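Allantoin racemase (Pseudomonas fluorescens, PDB 5LG5) catalyses the racemization of allantoin, interconverting its two enantiomers, and as a member of the HyuE racemase family may also act on 5-monosubstituted hydantoins. Local coordinates at the interface of chains A and B. Numbering follows the deposited sequence. Chains: chain A/B, Allantoin racemase.

The interface of chains A and B. Residues chain A 51, 54-55, 58, 79-80, 83; chain B 47-48, 51-52.
A:Tyr51 and B:Tyr51 meet where helix 47-63 of one chain packs against helix 47-63 of the other, both tyrosines having ordinary helical backbone. The pair is a worked example of how a two-fold interface turns one residue into its own partner. The two side chains cross at about a right angle, their ring planes inclined by roughly 45°, with B:Tyr51 CE1 in the plane of the A:Tyr51 ring, at its edge, 4.0 Å from A:Tyr51 CE1. Between the main chains a water bridges the carbonyl oxygens, 2.6 Å from A:Tyr51 O and 2.9 Å from B:Tyr51 O, giving these polar atoms a shared partner amid largely apolar contacts.

With CG anti to its own carbonyl carbon (chi1 -82°), the B:Tyr51 ring is laid with one side across chain A, over A:Ala54 and A:Met58 of helix 47-63 and over A:His79 and A:Gly80. A:Gly80 CA lies towards the rim of that face, and A:Gly80 N makes a weak, long hydrogen bond to the phenol oxygen B:Tyr51 OH (3.5 Å). A:His79 CB touches B:Tyr51 CE1, while the imidazole packs within chain A against a face of the A:Tyr51 ring, which probably helps to position that edge. At the root of the B:Tyr51 ring, A:Met58 bends at chi3 (-105°), bringing its methyl CE to 3.5 Å from B:Tyr51 CB; its thioether sulfur SD lies at the edge of the B:Phe48 ring, in plane, 3.6 Å from B:Phe48 CD1. One turn after A:Tyr51, A:Ile55 sets its terminal methyl CD1 against the chain B backbone, near both B:Tyr51 O and B:Leu52 CA (3.3 Å each).

Repeated with the chains exchanged, this interlocking joins two subunits of the deposited hexameric assembly and probably steadies helix 47-63 and the segment that holds A:His79 and its twin in chain B.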
ATOM      1  N   TYR A  51      18.818  15.393  12.431  1.00 13.22           N
ATOM      2  CA  TYR A  51      19.150  14.517  13.545  1.00 14.28           C
ATOM      3  C   TYR A  51      19.754  15.309  14.703  1.00 17.81           C
ATOM      4  O   TYR A  51      19.444  15.059  15.877  1.00 15.51           O
ATOM      5  CB  TYR A  51      20.102  13.409  13.090  1.00 14.12           C
ATOM      6  CG  TYR A  51      19.400  12.235  12.435  1.00 16.10           C
ATOM      7  CD1 TYR A  51      18.324  11.607  13.057  1.00 14.82           C
ATOM      8  CD2 TYR A  51      19.801  11.769  11.195  1.00 17.38           C
ATOM      9  CE1 TYR A  51      17.677  10.545  12.463  1.00 15.76           C
ATOM     10  CE2 TYR A  51      19.157  10.698  10.591  1.00 18.08           C
ATOM     11  CZ  TYR A  51      18.104  10.087  11.235  1.00 17.18           C
ATOM     12  OH  TYR A  51      17.468   9.018  10.642  1.00 22.18           O
ATOM     13  N   ALA A  54      17.064  17.111  16.382  1.00 14.19           N
ATOM     14  CA  ALA A  54      16.271  16.221  17.223  1.00 13.92           C
ATOM     15  C   ALA A  54      16.796  16.208  18.656  1.00 15.04           C
ATOM     16  O   ALA A  54      16.049  16.465  19.598  1.00 14.22           O
ATOM     17  CB  ALA A  54      16.249  14.791  16.636  1.00 16.76           C
ATOM     18  N   ILE A  55      18.096  15.961  18.825  1.00 17.95           N
ATOM     19  CA  ILE A  55      18.671  15.932  20.170  1.00 19.47           C
ATOM     20  C   ILE A  55      18.687  17.310  20.813  1.00 16.82           C
ATOM     21  O   ILE A  55      18.424  17.447  22.011  1.00 16.69           O
ATOM     22  CB  ILE A  55      20.108  15.405  20.175  1.00 22.58           C
ATOM     23  CG1 ILE A  55      20.144  13.940  19.807  1.00 23.00           C
ATOM     24  CG2 ILE A  55      20.728  15.520  21.564  1.00 27.61           C
ATOM     25  CD1 ILE A  55      21.546  13.396  19.944  1.00 29.21           C
ATOM     26  N   MET A  58      15.322  17.923  22.302  1.00 15.10           N
ATOM     27  CA  MET A  58      15.123  17.115  23.500  1.00 15.89           C
ATOM     28  C   MET A  58      15.896  17.667  24.686  1.00 20.43           C
ATOM     29  O   MET A  58      15.370  17.765  25.797  1.00 17.85           O
ATOM     30  CB  MET A  58      15.522  15.670  23.237  1.00 15.55           C
ATOM     31  CG  MET A  58      14.489  14.900  22.408  1.00 16.95           C
ATOM     32  SD  MET A  58      15.031  13.207  22.217  1.00 18.99           S
ATOM     33  CE  MET A  58      15.579  13.307  20.507  1.00 19.69           C
ATOM     34  N   HIS A  79      13.384  15.442  12.622  1.00 22.03           N
ATOM     35  CA  HIS A  79      13.296  14.294  13.506  1.00 17.10           C
ATOM     36  C   HIS A  79      13.071  14.733  14.937  1.00 18.81           C
ATOM     37  O   HIS A  79      13.257  15.910  15.261  1.00 15.63           O
ATOM     38  CB  HIS A  79      14.595  13.485  13.428  1.00 16.22           C
ATOM     39  CG  HIS A  79      14.760  12.750  12.136  1.00 18.53           C
ATOM     40  ND1 HIS A  79      15.717  13.087  11.201  1.00 19.28           N
ATOM     41  CD2 HIS A  79      14.072  11.706  11.615  1.00 17.47           C
ATOM     42  CE1 HIS A  79      15.619  12.268  10.168  1.00 19.85           C
ATOM     43  NE2 HIS A  79      14.628  11.426  10.391  1.00 18.73           N
ATOM     44  N   GLY A  80      12.681  13.784  15.791  1.00 17.58           N
ATOM     45  CA  GLY A  80      12.718  14.009  17.227  1.00 15.94           C
ATOM     46  C   GLY A  80      11.450  13.861  18.045  1.00 17.71           C
ATOM     47  O   GLY A  80      11.544  13.617  19.251  1.00 19.30           O
ATOM     48  N   GLY A  83      11.264  11.061  20.407  1.00 15.23           N
ATOM     49  CA  GLY A  83      12.162  11.198  21.543  1.00 15.73           C
ATOM     50  C   GLY A  83      11.514  11.949  22.687  1.00 16.98           C
ATOM     51  O   GLY A  83      11.588  11.536  23.840  1.00 14.98           O
TER
ATOM     52  N   ASN B  47      13.389   5.381  21.210  1.00 19.34           N
ATOM     53  CA  ASN B  47      13.596   6.555  20.368  1.00 16.71           C
ATOM     54  C   ASN B  47      14.617   7.538  20.938  1.00 13.06           C
ATOM     55  O   ASN B  47      15.494   8.015  20.221  1.00 14.90           O
ATOM     56  CB  ASN B  47      12.275   7.281  20.103  1.00 17.28           C
ATOM     57  CG  ASN B  47      11.259   6.415  19.356  1.00 18.74           C
ATOM     58  OD1 ASN B  47      10.345   5.862  19.959  1.00 24.42           O
ATOM     59  ND2 ASN B  47      11.412   6.314  18.043  1.00 24.26           N
ATOM     60  N   PHE B  48      14.497   7.864  22.217  1.00 13.64           N
ATOM     61  CA  PHE B  48      15.408   8.862  22.783  1.00 16.97           C
ATOM     62  C   PHE B  48      16.865   8.384  22.688  1.00 12.75           C
ATOM     63  O   PHE B  48      17.736   9.105  22.198  1.00 15.56           O
ATOM     64  CB  PHE B  48      15.033   9.209  24.225  1.00 14.54           C
ATOM     65  CG  PHE B  48      16.163   9.818  25.005  1.00 18.86           C
ATOM     66  CD1 PHE B  48      16.646  11.078  24.680  1.00 16.64           C
ATOM     67  CD2 PHE B  48      16.773   9.110  26.039  1.00 19.45           C
ATOM     68  CE1 PHE B  48      17.712  11.635  25.377  1.00 20.33           C
ATOM     69  CE2 PHE B  48      17.834   9.663  26.743  1.00 25.11           C
ATOM     70  CZ  PHE B  48      18.303  10.926  26.411  1.00 23.81           C
ATOM     71  N   TYR B  51      17.908   8.408  18.901  1.00 14.25           N
ATOM     72  CA  TYR B  51      18.211   9.741  18.381  1.00 15.12           C
ATOM     73  C   TYR B  51      19.532  10.232  18.929  1.00 12.74           C
ATOM     74  O   TYR B  51      20.315  10.888  18.227  1.00 15.32           O
ATOM     75  CB  TYR B  51      17.084  10.710  18.712  1.00 16.17           C
ATOM     76  CG  TYR B  51      15.919  10.636  17.747  1.00 11.59           C
ATOM     77  CD1 TYR B  51      16.124  10.763  16.379  1.00 15.10           C
ATOM     78  CD2 TYR B  51      14.627  10.396  18.199  1.00 16.37           C
ATOM     79  CE1 TYR B  51      15.064  10.691  15.482  1.00 19.32           C
ATOM     80  CE2 TYR B  51      13.550  10.310  17.307  1.00 14.13           C
ATOM     81  CZ  TYR B  51      13.781  10.468  15.955  1.00 17.04           C
ATOM     82  OH  TYR B  51      12.738  10.402  15.063  1.00 21.18           O
ATOM     83  N   LEU B  52      19.776   9.907  20.191  1.00 13.66           N
ATOM     84  CA  LEU B  52      21.056  10.211  20.817  1.00 15.86           C
ATOM     85  C   LEU B  52      22.191   9.453  20.141  1.00 15.57           C
ATOM     86  O   LEU B  52      23.249  10.023  19.864  1.00 16.75           O
ATOM     87  CB  LEU B  52      21.006   9.901  22.312  1.00 17.75           C
ATOM     88  CG  LEU B  52      22.228  10.253  23.161  1.00 24.07           C
ATOM     89  CD1 LEU B  52      22.651  11.715  22.950  1.00 23.51           C
ATOM     90  CD2 LEU B  52      21.901   9.998  24.641  1.00 19.60           C
TER
HETATM   91  O   HOH W   1      18.987  12.491  16.265  1.00 17.10           O